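Local coordinates for protein PelD (Pseudomonas aeruginosa, PDB 4EU0) that binds the second messenger cyclic di-GMP, chiefly at its GGDEF-like domain, as an effector involved in pellicle formation, at residues 41-47 with 119-125. Numbering follows the deposited sequence.
Sequences LRIAGLY and ALLAVEQ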
loop_
_atom_site.group_PDB
_atom_site.type_symbol
_atom_site.label_atom_id
_atom_site.label_comp_id
_atom_site.label_asym_id
_atom_site.label_seq_id
_atom_site.Cartn_x
_atom_site.Cartn_y
_atom_site.Cartn_z
ATOM N N LEU A 41 13.521 15.298 -9.092
ATOM C CA LEU A 41 13.270 16.679 -8.671
ATOM C C LEU A 41 14.564 17.426 -8.379
ATOM O O LEU A 41 15.533 16.830 -7.907
ATOM C CB LEU A 41 12.367 16.714 -7.431
ATOM C CG LEU A 41 11.052 15.925 -7.445
ATOM C CD1 LEU A 41 10.253 16.178 -6.174
ATOM C CD2 LEU A 41 10.218 16.258 -8.665
ATOM N N ARG A 42 14.573 18.723 -8.670
ATOM C CA ARG A 42 15.733 19.558 -8.379
ATOM C C ARG A 42 15.440 20.630 -7.326
ATOM O O ARG A 42 16.273 20.880 -6.448
ATOM C CB ARG A 42 16.310 20.167 -9.664
ATOM C CG ARG A 42 17.712 20.771 -9.513
ATOM C CD ARG A 42 18.728 19.735 -9.014
ATOM N NE ARG A 42 20.111 20.190 -9.146
ATOM C CZ ARG A 42 20.760 20.936 -8.255
ATOM N NH1 ARG A 42 20.167 21.336 -7.137
ATOM N NH2 ARG A 42 22.017 21.288 -8.487
ATOM N N ILE A 43 14.273 21.268 -7.422
ATOM C CA ILE A 43 13.823 22.202 -6.386
ATOM C C ILE A 43 12.384 21.891 -5.981
ATOM O O ILE A 43 11.474 21.899 -6.818
ATOM C CB ILE A 43 13.953 23.704 -6.791
ATOM C CG1 ILE A 43 15.277 23.990 -7.509
ATOM C CG2 ILE A 43 13.847 24.592 -5.550
ATOM C CD1 ILE A 43 15.386 25.406 -8.085
ATOM N N ALA A 44 12.189 21.620 -4.690
ATOM C CA ALA A 44 10.889 21.207 -4.167
ATOM C C ALA A 44 10.780 21.441 -2.659
ATOM O O ALA A 44 11.776 21.743 -1.992
ATOM C CB ALA A 44 10.628 19.731 -4.494
ATOM N N GLY A 45 9.564 21.294 -2.137
ATOM C CA GLY A 45 9.302 21.425 -0.707
ATOM C C GLY A 45 8.182 20.506 -0.261
ATOM O O GLY A 45 7.285 20.175 -1.045
ATOM N N LEU A 46 8.244 20.088 1.001
ATOM C CA LEU A 46 7.208 19.249 1.599
ATOM C C LEU A 46 6.526 19.995 2.740
ATOM O O LEU A 46 7.194 20.506 3.639
ATOM C CB LEU A 46 7.811 17.945 2.115
ATOM C CG LEU A 46 6.835 16.868 2.604
ATOM C CD1 LEU A 46 6.006 16.272 1.462
ATOM C CD2 LEU A 46 7.603 15.776 3.321
ATOM N N TYR A 47 5.196 20.047 2.697
ATOM C CA TYR A 47 4.408 20.847 3.647
ATOM C C TYR A 47 3.298 20.031 4.297
ATOM O O TYR A 47 2.730 19.149 3.667
ATOM C CB TYR A 47 3.794 22.052 2.930
ATOM C CG TYR A 47 4.802 22.842 2.129
ATOM C CD1 TYR A 47 5.506 23.886 2.709
ATOM C CD2 TYR A 47 5.077 22.515 0.797
ATOM C CE1 TYR A 47 6.438 24.609 1.987
ATOM C CE2 TYR A 47 6.017 23.226 0.069
ATOM C CZ TYR A 47 6.689 24.274 0.671
ATOM O OH TYR A 47 7.616 24.996 -0.040
ATOM N N ALA A 119 -0.287 15.809 3.617
ATOM C CA ALA A 119 0.868 16.624 3.240
ATOM C C ALA A 119 0.816 17.017 1.773
ATOM O O ALA A 119 0.034 16.467 0.993
ATOM C CB ALA A 119 2.163 15.871 3.537
ATOM N N LEU A 120 1.668 17.970 1.405
ATOM C CA LEU A 120 1.730 18.468 0.041
ATOM C C LEU A 120 3.183 18.492 -0.436
ATOM O O LEU A 120 4.056 19.002 0.262
ATOM C CB LEU A 120 1.114 19.875 0.009
ATOM C CG LEU A 120 1.099 20.755 -1.240
ATOM C CD1 LEU A 120 0.135 21.913 -1.017
ATOM C CD2 LEU A 120 2.468 21.298 -1.511
ATOM N N LEU A 121 3.438 17.928 -1.615
ATOM C CA LEU A 121 4.717 18.111 -2.301
ATOM C C LEU A 121 4.548 19.231 -3.324
ATOM O O LEU A 121 3.722 19.113 -4.227
ATOM C CB LEU A 121 5.161 16.821 -3.013
ATOM C CG LEU A 121 6.381 16.909 -3.945
ATOM C CD1 LEU A 121 7.663 17.065 -3.154
ATOM C CD2 LEU A 121 6.471 15.699 -4.870
ATOM N N ALA A 122 5.312 20.314 -3.164
ATOM C CA ALA A 122 5.293 21.437 -4.100
ATOM C C ALA A 122 6.606 21.472 -4.861
ATOM O O ALA A 122 7.671 21.623 -4.265
ATOM C CB ALA A 122 5.070 22.758 -3.361
ATOM N N VAL A 123 6.531 21.302 -6.176
ATOM C CA VAL A 123 7.738 21.246 -7.001
ATOM C C VAL A 123 7.900 22.530 -7.802
ATOM O O VAL A 123 7.036 22.877 -8.609
ATOM C CB VAL A 123 7.729 20.032 -7.952
ATOM C CG1 VAL A 123 9.002 20.020 -8.797
ATOM C CG2 VAL A 123 7.591 18.725 -7.166
ATOM N N GLU A 124 9.008 23.228 -7.563
ATOM C CA GLU A 124 9.336 24.438 -8.304
ATOM C C GLU A 124 10.141 24.139 -9.566
ATOM O O GLU A 124 9.982 24.820 -10.577
ATOM C CB GLU A 124 10.049 25.480 -7.430
ATOM C CG GLU A 124 10.597 24.981 -6.099
ATOM C CD GLU A 124 9.628 25.155 -4.926
ATOM O OE1 GLU A 124 8.491 25.636 -5.145
ATOM O OE2 GLU A 124 10.017 24.819 -3.778
ATOM N N GLN A 125 10.989 23.114 -9.504
ATOM C CA GLN A 125 11.827 22.752 -10.645
ATOM C C GLN A 125 12.086 21.249 -10.752
ATOM O O GLN A 125 12.568 20.608 -9.817
ATOM C CB GLN A 125 13.157 23.515 -10.599
ATOM C CG GLN A 125 14.030 23.352 -11.851
ATOM C CD GLN A 125 15.439 23.869 -11.650
ATOM O OE1 GLN A 125 15.646 25.046 -11.357
ATOM N NE2 GLN A 125 16.422 22.990 -11.829
#
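The carbonyl oxygen of I43 is gripped twice: Q125 N reaches I43 O at 3.0 Å, in the carbonyl plane on a lone pair, and E124 N reaches I43 O at 2.9 Å from a position tilted 32° off that plane. Two consecutive residues opposite one define a classic beta bulge. A second follows, since R42 N and I43 N both donate to Q125 O. The bulges sit at the end of the pairing of strands 43-48 and 117-123, antiparallel neighbours in the five-stranded sheet of the GAF domain, where the chain turns a corner at E124. Beyond them the pairing is regular, with two backbone bonds each for G45 with A122 and Y47 with L120.

One face of the sheet is aliphatic: L41 CD1 and L121 CD2 meet tip to tip at 4.0 Å, and V123 CG2 lies 3.8 Å from L41 CD1. L121 and L46 touch helix 28-39, which covers this side. On the other face, the Y47 ring swings back beside its backbone N (chi1 -51°), placing its hydroxyl end over G45, which has no side chain. A122 CB meets the ring edge, 3.6 Å from Y47 CE2, while L120 CD2 approaches obliquely. Y47 OH and E124 OE2 are buried without a modelled partner. The E124 chain, bent at chi2 (-93°) after a nearly eclipsed first torsion, carries OE2 to 3.6 Å from A44 C.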